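Local coordinates for hypothetical protein (Pseudomonas syringae pv. tomato, PDB 2OT9) that is of unknown function but belongs to the YaeQ family, which is grouped with the PDDEXK nuclease-like proteins, at residues 45-48 with 54-57; 41-46 with 67-72; 156-161 with 167-172. All coordinates share one frame; numbering follows the deposited sequence.

Contact 1 of 3, residues 45-48 with 54-57; sequences LAYA and QLAF
Tyr47 of helix 37-49 lies against Phe57 and Leu55 of the 54-57 segment, a worked example of how one aromatic residue can bridge a helix and an edge strand. Its CB begins the contact, resting 3.6 Å from Phe57 CZ. One atom further, Tyr47 CG stays beside the same carbon. At CD1 the ring gains a second partner, because Tyr47 CD1 lies 3.7 Å from Leu55 CD2 while staying beside Phe57 CZ and CE2. The two rings are nearly parallel, with planes at 20° and centroids 5.0 Å apart, but they are slid so far that they barely overlap, with Phe57 CE2 over one face of the tyrosine. Strand 55-57 is an outermost strand of the large mixed sheet, and helix 37-49 packs on it through this apolar layer; Gln27 of strand 21-31 touches both rings as well. Further out, Tyr47 CE1 approaches the carbonyl Leu55 O at 3.8 Å. The phenol reaches this carbonyl through a water, 2.6 Å from Tyr47 OH and hydrogen-bonded to Leu55 O, so the polar tip is tied to strand backbone without a direct bond. The CG of Tyr47 stands anti to the backbone N (chi1 -173°), which carries the ring off the helix toward the strand. Leu55 CD2 also packs 3.7 Å from the backbone Tyr47 O.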
ATOM      1  N   LEU A  45      -5.054   1.071  -0.697  1.00 22.87           N
ATOM      2  CA  LEU A  45      -5.298  -0.019   0.259  1.00 23.26           C
ATOM      3  C   LEU A  45      -4.257   0.028   1.378  1.00 22.85           C
ATOM      4  O   LEU A  45      -4.597  -0.136   2.539  1.00 22.13           O
ATOM      5  CB  LEU A  45      -5.216  -1.381  -0.442  1.00 23.19           C
ATOM      6  CG  LEU A  45      -6.404  -1.773  -1.324  1.00 25.34           C
ATOM      7  CD1 LEU A  45      -6.062  -3.042  -2.125  1.00 26.84           C
ATOM      8  CD2 LEU A  45      -7.658  -1.963  -0.474  1.00 26.92           C
ATOM      9  N   ALA A  46      -2.984   0.236   1.020  1.00 22.03           N
ATOM     10  CA  ALA A  46      -1.905   0.327   2.027  1.00 22.82           C
ATOM     11  C   ALA A  46      -2.154   1.481   3.005  1.00 22.61           C
ATOM     12  O   ALA A  46      -1.927   1.360   4.206  1.00 22.86           O
ATOM     13  CB  ALA A  46      -0.526   0.517   1.330  1.00 21.59           C
ATOM     14  N   TYR A  47      -2.576   2.617   2.466  1.00 22.99           N
ATOM     15  CA  TYR A  47      -2.910   3.784   3.280  1.00 23.45           C
ATOM     16  C   TYR A  47      -3.959   3.449   4.346  1.00 23.91           C
ATOM     17  O   TYR A  47      -3.788   3.811   5.517  1.00 24.06           O
ATOM     18  CB  TYR A  47      -3.397   4.952   2.395  1.00 23.78           C
ATOM     19  CG  TYR A  47      -3.583   6.237   3.177  1.00 22.73           C
ATOM     20  CD1 TYR A  47      -2.489   7.022   3.534  1.00 21.96           C
ATOM     21  CD2 TYR A  47      -4.852   6.643   3.587  1.00 22.95           C
ATOM     22  CE1 TYR A  47      -2.647   8.178   4.274  1.00 23.89           C
ATOM     23  CE2 TYR A  47      -5.031   7.801   4.324  1.00 24.24           C
ATOM     24  CZ  TYR A  47      -3.924   8.564   4.665  1.00 24.58           C
ATOM     25  OH  TYR A  47      -4.086   9.707   5.397  1.00 26.59           O
ATOM     26  N   ALA A  48      -5.058   2.791   3.933  1.00 23.61           N
ATOM     27  CA  ALA A  48      -6.121   2.401   4.860  1.00 23.25           C
ATOM     28  C   ALA A  48      -5.607   1.350   5.857  1.00 22.89           C
ATOM     29  O   ALA A  48      -5.868   1.434   7.070  1.00 22.88           O
ATOM     30  CB  ALA A  48      -7.339   1.869   4.095  1.00 23.37           C
ATOM     31  N   GLN A  54       0.402  10.383  10.682  1.00 27.09           N
ATOM     32  CA  GLN A  54       1.741  10.704  10.173  1.00 26.90           C
ATOM     33  C   GLN A  54       2.116   9.960   8.900  1.00 26.41           C
ATOM     34  O   GLN A  54       3.215  10.170   8.365  1.00 26.76           O
ATOM     35  CB  GLN A  54       2.810  10.452  11.234  1.00 27.27           C
ATOM     36  CG  GLN A  54       3.001  11.606  12.212  1.00 30.77           C
ATOM     37  CD  GLN A  54       1.926  11.675  13.264  0.80 35.82           C
ATOM     38  OE1 GLN A  54       1.375  12.750  13.531  0.80 39.08           O
ATOM     39  NE2 GLN A  54       1.623  10.534  13.888  0.80 37.66           N
ATOM     40  N   LEU A  55       1.233   9.081   8.434  1.00 24.57           N
ATOM     41  CA  LEU A  55       1.462   8.375   7.182  1.00 24.06           C
ATOM     42  C   LEU A  55       1.224   9.318   5.992  1.00 24.03           C
ATOM     43  O   LEU A  55       0.204   9.999   5.931  1.00 24.90           O
ATOM     44  CB  LEU A  55       0.534   7.155   7.103  1.00 23.46           C
ATOM     45  CG  LEU A  55       0.695   6.184   5.936  1.00 22.42           C
ATOM     46  CD1 LEU A  55       2.094   5.526   5.938  1.00 22.13           C
ATOM     47  CD2 LEU A  55      -0.400   5.136   6.004  1.00 22.15           C
ATOM     48  N   ALA A  56       2.164   9.354   5.052  1.00 24.78           N
ATOM     49  CA  ALA A  56       2.041  10.187   3.860  1.00 25.09           C
ATOM     50  C   ALA A  56       2.372   9.388   2.613  1.00 25.65           C
ATOM     51  O   ALA A  56       3.163   8.435   2.670  1.00 25.20           O
ATOM     52  CB  ALA A  56       2.959  11.399   3.965  1.00 25.40           C
ATOM     53  N   PHE A  57       1.780   9.774   1.481  1.00 25.80           N
ATOM     54  CA  PHE A  57       2.195   9.204   0.192  1.00 26.77           C
ATOM     55  C   PHE A  57       3.546   9.775  -0.214  1.00 27.77           C
ATOM     56  O   PHE A  57       3.786  10.971  -0.072  1.00 27.35           O
ATOM     57  CB  PHE A  57       1.142   9.445  -0.905  1.00 26.13           C
ATOM     58  CG  PHE A  57      -0.153   8.708  -0.670  1.00 27.69           C
ATOM     59  CD1 PHE A  57      -0.282   7.375  -1.019  1.00 26.88           C
ATOM     60  CD2 PHE A  57      -1.234   9.350  -0.071  1.00 28.69           C
ATOM     61  CE1 PHE A  57      -1.486   6.691  -0.789  1.00 27.60           C
ATOM     62  CE2 PHE A  57      -2.430   8.677   0.170  1.00 28.94           C
ATOM     63  CZ  PHE A  57      -2.561   7.348  -0.199  1.00 27.38           C
TER
HETATM   64  O   HOH W   1      -2.146  10.298   7.085  1.00 24.98           O

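Contact 2 of 3, residues 41-46 with 67-72; sequences TVRLLA and PALWEK
A classic beta bulge, in which Ala68 and Leu69 both face Ile82 of strand 78-84, supplies the surface that Arg43 and Ala46 of helix 37-49 pack against. The contact also borders the pocket holding meso-tartaric acid: the side chain of Ala68 is about 6 Å from that ligand. Each bulge residue offers the helix something different. Ala68 presents its methyl to the aliphatic part of the arginine, with Ala68 CB 3.5 Å from Arg43 CD and 4.0 Å from Arg43 CG. Leu69 spreads its two branches: Leu69 CD1 meets Ala46 CB at 3.7 Å, and Leu69 CD2 lies 3.7 Å from the backbone Arg43 O.

The arginine then bends at chi2 (-149°) and chi3 (-66°), which lets CD lie on the alanine methyl while the guanidinium turns to the backbone beyond it. Arg43 NH2 gives a weak hydrogen bond to Ala68 O, 3.3 Å long with an N-H...O angle of 150°; the oxygen sits at the guanidinium edge, near its plane. This bond is a minor part of how the charged group is held. Arg43 NE makes a salt bridge to Glu35, NH2 also bonds to Gly58 O, and NH1 makes a weak bond to Ala30 O, so every guanidinium nitrogen of this buried residue has a partner and its rotation is restrained from several directions.

Strand 69-72 runs between strands 55-57 and 78-84, pairing with the second through Leu69 and Ile82. Arg43 also touches Val84, a residue of the tartrate pocket, while the flank of the helix bearing Leu44 and Leu45 packs on strand 147-155.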
ATOM      1  N   THR A  41      -4.310   2.038  -6.732  1.00 20.65           N
ATOM      2  CA  THR A  41      -5.267   1.368  -5.857  1.00 20.90           C
ATOM      3  C   THR A  41      -4.585   0.566  -4.750  1.00 21.19           C
ATOM      4  O   THR A  41      -5.039   0.576  -3.609  1.00 20.86           O
ATOM      5  CB  THR A  41      -6.227   0.499  -6.683  1.00 20.91           C
ATOM      6  OG1 THR A  41      -6.939   1.368  -7.587  1.00 21.72           O
ATOM      7  CG2 THR A  41      -7.206  -0.257  -5.786  1.00 21.26           C
ATOM      8  N   VAL A  42      -3.486  -0.109  -5.079  1.00 21.55           N
ATOM      9  CA  VAL A  42      -2.712  -0.803  -4.047  1.00 20.99           C
ATOM     10  C   VAL A  42      -2.158   0.202  -3.015  1.00 21.76           C
ATOM     11  O   VAL A  42      -2.200  -0.065  -1.807  1.00 22.01           O
ATOM     12  CB  VAL A  42      -1.587  -1.681  -4.644  1.00 20.57           C
ATOM     13  CG1 VAL A  42      -0.866  -2.436  -3.530  1.00 21.03           C
ATOM     14  CG2 VAL A  42      -2.193  -2.728  -5.620  1.00 19.82           C
ATOM     15  N   ARG A  43      -1.663   1.350  -3.474  1.00 21.71           N
ATOM     16  CA  ARG A  43      -1.233   2.411  -2.537  1.00 22.42           C
ATOM     17  C   ARG A  43      -2.371   2.878  -1.614  1.00 21.87           C
ATOM     18  O   ARG A  43      -2.145   3.135  -0.426  1.00 21.01           O
ATOM     19  CB  ARG A  43      -0.661   3.612  -3.294  1.00 22.56           C
ATOM     20  CG  ARG A  43       0.676   3.323  -3.953  1.00 25.01           C
ATOM     21  CD  ARG A  43       1.541   4.584  -4.012  1.00 28.94           C
ATOM     22  NE  ARG A  43       0.972   5.612  -4.881  1.00 29.45           N
ATOM     23  CZ  ARG A  43       1.371   6.883  -4.906  1.00 34.18           C
ATOM     24  NH1 ARG A  43       0.787   7.740  -5.750  1.00 34.68           N
ATOM     25  NH2 ARG A  43       2.347   7.300  -4.092  1.00 34.10           N
ATOM     26  N   LEU A  44      -3.581   3.009  -2.163  1.00 22.34           N
ATOM     27  CA  LEU A  44      -4.752   3.404  -1.349  1.00 22.77           C
ATOM     28  C   LEU A  44      -5.128   2.343  -0.309  1.00 23.20           C
ATOM     29  O   LEU A  44      -5.493   2.673   0.836  1.00 22.95           O
ATOM     30  CB  LEU A  44      -5.978   3.703  -2.229  1.00 23.56           C
ATOM     31  CG  LEU A  44      -5.834   4.739  -3.343  1.00 23.20           C
ATOM     32  CD1 LEU A  44      -7.185   4.933  -4.063  1.00 24.23           C
ATOM     33  CD2 LEU A  44      -5.301   6.045  -2.830  1.00 24.37           C
ATOM     34  N   LEU A  45      -5.054   1.071  -0.697  1.00 22.87           N
ATOM     35  CA  LEU A  45      -5.298  -0.019   0.259  1.00 23.26           C
ATOM     36  C   LEU A  45      -4.257   0.028   1.378  1.00 22.85           C
ATOM     37  O   LEU A  45      -4.597  -0.136   2.539  1.00 22.13           O
ATOM     38  CB  LEU A  45      -5.216  -1.381  -0.442  1.00 23.19           C
ATOM     39  CG  LEU A  45      -6.404  -1.773  -1.324  1.00 25.34           C
ATOM     40  CD1 LEU A  45      -6.062  -3.042  -2.125  1.00 26.84           C
ATOM     41  CD2 LEU A  45      -7.658  -1.963  -0.474  1.00 26.92           C
ATOM     42  N   ALA A  46      -2.984   0.236   1.020  1.00 22.03           N
ATOM     43  CA  ALA A  46      -1.905   0.327   2.027  1.00 22.82           C
ATOM     44  C   ALA A  46      -2.154   1.481   3.005  1.00 22.61           C
ATOM     45  O   ALA A  46      -1.927   1.360   4.206  1.00 22.86           O
ATOM     46  CB  ALA A  46      -0.526   0.517   1.330  1.00 21.59           C
ATOM     47  N   PRO A  67       9.626   5.881  -1.004  1.00 24.23           N
ATOM     48  CA  PRO A  67       8.708   4.744  -1.090  1.00 23.54           C
ATOM     49  C   PRO A  67       7.355   5.171  -1.652  1.00 23.56           C
ATOM     50  O   PRO A  67       7.124   6.362  -1.869  1.00 23.54           O
ATOM     51  CB  PRO A  67       8.538   4.332   0.366  1.00 24.18           C
ATOM     52  CG  PRO A  67       8.709   5.628   1.135  1.00 23.54           C
ATOM     53  CD  PRO A  67       9.638   6.494   0.338  1.00 24.16           C
ATOM     54  N   ALA A  68       6.460   4.203  -1.833  1.00 22.43           N
ATOM     55  CA  ALA A  68       5.070   4.453  -2.168  1.00 21.76           C
ATOM     56  C   ALA A  68       4.374   5.189  -1.024  1.00 21.77           C
ATOM     57  O   ALA A  68       3.632   6.152  -1.254  1.00 21.46           O
ATOM     58  CB  ALA A  68       4.375   3.138  -2.467  1.00 21.87           C
ATOM     59  N   LEU A  69       4.644   4.754   0.213  1.00 21.11           N
ATOM     60  CA  LEU A  69       4.152   5.458   1.401  1.00 21.63           C
ATOM     61  C   LEU A  69       5.178   5.392   2.534  1.00 21.60           C
ATOM     62  O   LEU A  69       5.978   4.441   2.624  1.00 21.65           O
ATOM     63  CB  LEU A  69       2.827   4.867   1.897  1.00 20.92           C
ATOM     64  CG  LEU A  69       1.615   4.645   0.987  1.00 23.57           C
ATOM     65  CD1 LEU A  69       1.719   3.315   0.239  1.00 23.07           C
ATOM     66  CD2 LEU A  69       0.337   4.655   1.833  1.00 21.88           C
ATOM     67  N   TRP A  70       5.156   6.391   3.410  1.00 21.66           N
ATOM     68  CA  TRP A  70       5.990   6.334   4.601  1.00 21.74           C
ATOM     69  C   TRP A  70       5.421   7.099   5.776  1.00 22.09           C
ATOM     70  O   TRP A  70       4.725   8.097   5.613  1.00 22.04           O
ATOM     71  CB  TRP A  70       7.459   6.743   4.356  1.00 21.88           C
ATOM     72  CG  TRP A  70       7.691   8.010   3.600  1.00 21.82           C
ATOM     73  CD1 TRP A  70       6.754   8.926   3.203  1.00 22.96           C
ATOM     74  CD2 TRP A  70       8.962   8.523   3.162  1.00 22.39           C
ATOM     75  NE1 TRP A  70       7.366   9.961   2.532  1.00 22.59           N
ATOM     76  CE2 TRP A  70       8.716   9.736   2.488  1.00 21.61           C
ATOM     77  CE3 TRP A  70      10.282   8.063   3.263  1.00 21.63           C
ATOM     78  CZ2 TRP A  70       9.742  10.503   1.923  1.00 23.29           C
ATOM     79  CZ3 TRP A  70      11.307   8.829   2.699  1.00 23.74           C
ATOM     80  CH2 TRP A  70      11.028  10.033   2.040  1.00 23.11           C
ATOM     81  N   GLU A  71       5.703   6.582   6.964  1.00 22.50           N
ATOM     82  CA  GLU A  71       5.369   7.258   8.199  1.00 23.24           C
ATOM     83  C   GLU A  71       6.689   7.723   8.801  1.00 23.32           C
ATOM     84  O   GLU A  71       7.600   6.912   9.007  1.00 22.67           O
ATOM     85  CB  GLU A  71       4.665   6.278   9.137  1.00 23.93           C
ATOM     86  CG  GLU A  71       4.200   6.858  10.468  1.00 26.33           C
ATOM     87  CD  GLU A  71       3.754   5.783  11.451  1.00 29.46           C
ATOM     88  OE1 GLU A  71       3.410   4.662  11.029  1.00 32.53           O
ATOM     89  OE2 GLU A  71       3.738   6.059  12.663  1.00 30.79           O
ATOM     90  N   LYS A  72       6.797   9.023   9.058  1.00 23.16           N
ATOM     91  CA  LYS A  72       7.998   9.593   9.674  1.00 24.25           C
ATOM     92  C   LYS A  72       7.729  10.168  11.057  1.00 24.51           C
ATOM     93  O   LYS A  72       6.612  10.599  11.360  1.00 24.57           O
ATOM     94  CB  LYS A  72       8.584  10.693   8.801  1.00 24.08           C
ATOM     95  CG  LYS A  72       9.115  10.209   7.473  1.00 25.99           C
ATOM     96  CD  LYS A  72       9.766  11.379   6.779  1.00 28.34           C
ATOM     97  CE  LYS A  72      10.221  11.027   5.409  1.00 30.25           C
ATOM     98  NZ  LYS A  72      11.211  12.049   4.978  1.00 32.32           N
TER

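Contact 3 of 3, residues 156-161 with 167-172; sequences EGTVFV and QHEVQL
Val159 and Val170 form the compact centre of this strand pair. Val159 N donates to Val170 O (3.1 Å) and Val170 N returns a bond to Val159 O (2.6 Å), while Val159 CB and Val170 CB sit 4.0 Å apart. Val161 and His168 make the next hydrogen-bonded pair, with Val161 N 2.9 Å from His168 O and His168 N 2.7 Å from Val161 O. Val159, Val161 and Val170 share a buried face that helix 37-49 and helix 134-141 help to cover, through Phe49, Leu45 and Leu140.

The other face is more open and more polar. Phe160 and Glu169, a non-hydrogen-bonded pair between those two, lie side by side and point the same way, with Phe160 CE1 3.6 Å from Glu169 OE1 and the ring and carboxylate planes turned 54° apart. Thr158 CG2 fills in beside them, 3.4 Å from Glu169 OE2 and over one face of the Phe160 ring, toward its rim. Gln171 bends at chi2 (55°), bringing OE1 to Thr158 OG1, which donates to it at 2.5 Å, unusually short and of doubtful exact length. A water joins Gly157 O, Val170 O and Leu172 N. Strands 158-161 and 167-170 run antiparallel at 159°; they belong to consecutive strands 158-163 and 166-174, a beta hairpin with one buried apolar face within the large mixed sheet.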
ATOM      1  N   GLU A 156     -10.828  -8.843  11.473  1.00 26.91           N
ATOM      2  CA  GLU A 156     -10.085 -10.107  11.478  1.00 27.91           C
ATOM      3  C   GLU A 156      -9.084 -10.209  10.314  1.00 27.92           C
ATOM      4  O   GLU A 156      -8.947 -11.266   9.677  1.00 28.62           O
ATOM      5  CB  GLU A 156     -11.062 -11.297  11.509  1.00 28.19           C
ATOM      6  CG  GLU A 156     -12.015 -11.255  12.715  1.00 30.99           C
ATOM      7  CD  GLU A 156     -12.904 -12.487  12.860  0.80 34.65           C
ATOM      8  OE1 GLU A 156     -12.795 -13.422  12.035  0.80 36.50           O
ATOM      9  OE2 GLU A 156     -13.715 -12.520  13.819  0.80 36.31           O
ATOM     10  N   GLY A 157      -8.402  -9.100  10.024  1.00 27.22           N
ATOM     11  CA  GLY A 157      -7.378  -9.081   8.982  1.00 27.00           C
ATOM     12  C   GLY A 157      -7.896  -8.915   7.558  1.00 26.81           C
ATOM     13  O   GLY A 157      -7.095  -8.729   6.628  1.00 27.09           O
ATOM     14  N   THR A 158      -9.219  -8.981   7.378  1.00 26.25           N
ATOM     15  CA  THR A 158      -9.821  -8.821   6.050  1.00 25.87           C
ATOM     16  C   THR A 158     -10.246  -7.386   5.844  1.00 25.84           C
ATOM     17  O   THR A 158     -10.784  -6.762   6.752  1.00 25.38           O
ATOM     18  CB  THR A 158     -11.036  -9.737   5.835  1.00 26.06           C
ATOM     19  OG1 THR A 158     -10.655 -11.089   6.091  1.00 27.09           O
ATOM     20  CG2 THR A 158     -11.579  -9.629   4.396  1.00 24.83           C
ATOM     21  N   VAL A 159      -9.977  -6.877   4.645  1.00 25.75           N
ATOM     22  CA  VAL A 159     -10.323  -5.521   4.272  1.00 25.94           C
ATOM     23  C   VAL A 159     -11.581  -5.575   3.397  1.00 26.24           C
ATOM     24  O   VAL A 159     -11.617  -6.279   2.378  1.00 26.74           O
ATOM     25  CB  VAL A 159      -9.123  -4.826   3.564  1.00 26.29           C
ATOM     26  CG1 VAL A 159      -9.426  -3.363   3.228  1.00 26.35           C
ATOM     27  CG2 VAL A 159      -7.870  -4.901   4.436  1.00 26.58           C
ATOM     28  N   PHE A 160     -12.624  -4.866   3.811  1.00 25.32           N
ATOM     29  CA  PHE A 160     -13.828  -4.764   3.020  1.00 24.95           C
ATOM     30  C   PHE A 160     -13.936  -3.333   2.532  1.00 24.87           C
ATOM     31  O   PHE A 160     -14.097  -2.405   3.335  1.00 23.95           O
ATOM     32  CB  PHE A 160     -15.075  -5.116   3.852  1.00 25.40           C
ATOM     33  CG  PHE A 160     -15.040  -6.502   4.432  1.00 26.47           C
ATOM     34  CD1 PHE A 160     -15.527  -7.581   3.706  1.00 26.52           C
ATOM     35  CD2 PHE A 160     -14.514  -6.722   5.700  1.00 27.14           C
ATOM     36  CE1 PHE A 160     -15.502  -8.879   4.248  1.00 27.76           C
ATOM     37  CE2 PHE A 160     -14.482  -8.008   6.248  1.00 29.72           C
ATOM     38  CZ  PHE A 160     -14.980  -9.088   5.513  1.00 28.35           C
ATOM     39  N   VAL A 161     -13.862  -3.162   1.217  1.00 24.18           N
ATOM     40  CA  VAL A 161     -13.947  -1.833   0.632  1.00 24.39           C
ATOM     41  C   VAL A 161     -15.298  -1.666  -0.055  1.00 24.13           C
ATOM     42  O   VAL A 161     -15.640  -2.439  -0.958  1.00 24.23           O
ATOM     43  CB  VAL A 161     -12.814  -1.603  -0.401  1.00 24.46           C
ATOM     44  CG1 VAL A 161     -12.919  -0.194  -1.021  1.00 25.18           C
ATOM     45  CG2 VAL A 161     -11.443  -1.849   0.216  1.00 25.79           C
ATOM     46  N   GLN A 167     -19.599  -3.680  -2.273  1.00 26.56           N
ATOM     47  CA  GLN A 167     -18.655  -4.053  -1.231  1.00 27.55           C
ATOM     48  C   GLN A 167     -17.754  -5.182  -1.706  1.00 26.78           C
ATOM     49  O   GLN A 167     -18.230  -6.255  -2.064  1.00 27.77           O
ATOM     50  CB  GLN A 167     -19.372  -4.477   0.062  1.00 27.90           C
ATOM     51  CG  GLN A 167     -18.375  -4.649   1.205  1.00 32.57           C
ATOM     52  CD  GLN A 167     -19.020  -4.837   2.560  1.00 37.69           C
ATOM     53  OE1 GLN A 167     -19.090  -3.898   3.355  1.00 40.71           O
ATOM     54  NE2 GLN A 167     -19.468  -6.057   2.843  1.00 38.00           N
ATOM     55  N   HIS A 168     -16.450  -4.946  -1.667  1.00 26.05           N
ATOM     56  CA  HIS A 168     -15.482  -5.891  -2.211  1.00 25.54           C
ATOM     57  C   HIS A 168     -14.571  -6.373  -1.099  1.00 25.67           C
ATOM     58  O   HIS A 168     -14.024  -5.561  -0.344  1.00 25.80           O
ATOM     59  CB  HIS A 168     -14.656  -5.199  -3.303  1.00 25.47           C
ATOM     60  CG  HIS A 168     -15.492  -4.466  -4.312  1.00 25.00           C
ATOM     61  ND1 HIS A 168     -15.594  -3.093  -4.341  1.00 26.29           N
ATOM     62  CD2 HIS A 168     -16.301  -4.922  -5.295  1.00 23.77           C
ATOM     63  CE1 HIS A 168     -16.406  -2.730  -5.319  1.00 22.99           C
ATOM     64  NE2 HIS A 168     -16.849  -3.821  -5.915  1.00 25.15           N
ATOM     65  N   GLU A 169     -14.401  -7.687  -1.010  1.00 25.64           N
ATOM     66  CA  GLU A 169     -13.612  -8.295   0.052  1.00 25.87           C
ATOM     67  C   GLU A 169     -12.169  -8.491  -0.406  1.00 25.37           C
ATOM     68  O   GLU A 169     -11.907  -9.203  -1.375  1.00 24.69           O
ATOM     69  CB  GLU A 169     -14.230  -9.637   0.503  1.00 26.38           C
ATOM     70  CG  GLU A 169     -13.343 -10.412   1.487  1.00 27.96           C
ATOM     71  CD  GLU A 169     -14.060 -11.540   2.242  0.80 30.79           C
ATOM     72  OE1 GLU A 169     -15.277 -11.749   2.048  0.80 31.60           O
ATOM     73  OE2 GLU A 169     -13.386 -12.222   3.041  0.80 32.15           O
ATOM     74  N   VAL A 170     -11.246  -7.843   0.294  1.00 25.11           N
ATOM     75  CA  VAL A 170      -9.821  -7.953  -0.003  1.00 25.37           C
ATOM     76  C   VAL A 170      -9.162  -8.834   1.041  1.00 25.51           C
ATOM     77  O   VAL A 170      -9.005  -8.435   2.190  1.00 25.89           O
ATOM     78  CB  VAL A 170      -9.139  -6.559  -0.030  1.00 25.39           C
ATOM     79  CG1 VAL A 170      -7.642  -6.700  -0.320  1.00 25.43           C
ATOM     80  CG2 VAL A 170      -9.834  -5.650  -1.056  1.00 24.83           C
ATOM     81  N   GLN A 171      -8.772 -10.032   0.625  1.00 25.68           N
ATOM     82  CA  GLN A 171      -8.107 -10.970   1.510  1.00 27.05           C
ATOM     83  C   GLN A 171      -6.622 -11.043   1.159  1.00 26.79           C
ATOM     84  O   GLN A 171      -6.246 -11.574   0.115  1.00 26.67           O
ATOM     85  CB  GLN A 171      -8.775 -12.351   1.428  1.00 27.68           C
ATOM     86  CG  GLN A 171      -8.273 -13.319   2.491  1.00 31.31           C
ATOM     87  CD  GLN A 171      -8.419 -12.755   3.903  0.85 33.71           C
ATOM     88  OE1 GLN A 171      -9.523 -12.456   4.347  1.00 34.26           O
ATOM     89  NE2 GLN A 171      -7.297 -12.602   4.605  1.00 36.30           N
ATOM     90  N   LEU A 172      -5.782 -10.476   2.017  1.00 26.31           N
ATOM     91  CA  LEU A 172      -4.359 -10.396   1.709  1.00 26.64           C
ATOM     92  C   LEU A 172      -3.734 -11.750   1.958  1.00 26.44           C
ATOM     93  O   LEU A 172      -4.092 -12.430   2.909  1.00 26.08           O
ATOM     94  CB  LEU A 172      -3.685  -9.342   2.581  1.00 26.59           C
ATOM     95  CG  LEU A 172      -4.224  -7.919   2.468  1.00 27.49           C
ATOM     96  CD1 LEU A 172      -3.541  -7.070   3.527  1.00 28.32           C
ATOM     97  CD2 LEU A 172      -4.038  -7.313   1.038  1.00 28.78           C
TER
HETATM   98  O   HOH W   2      -6.956  -8.871   4.001  1.00 34.75           O
HETATM   99  O   HOH W   3     -16.912  -1.723   3.516  1.00 34.17           O

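Contacts 1 and 2 are two sides of one problem, seating helix 37-49 on the last two strands at one end of the sheet: their centres are 4 Å apart and they share Leu45 and Ala46. Strands 55-57 and 69-72 follow each other in the chain and are joined by a probable hydrogen bond from Ala56 N to Trp70 O, 2.9 Å long. Contact 3 closes later in sequence, in a hairpin further across the same ten-stranded sheet, with its centre about 16 Å from that of contact 1 and 17 Å from that of contact 2. The helix still reaches it, since Leu45 CD2 packs 3.8 Å from Val161 CG2. One helix thus ties together strands well separated in the sheet order.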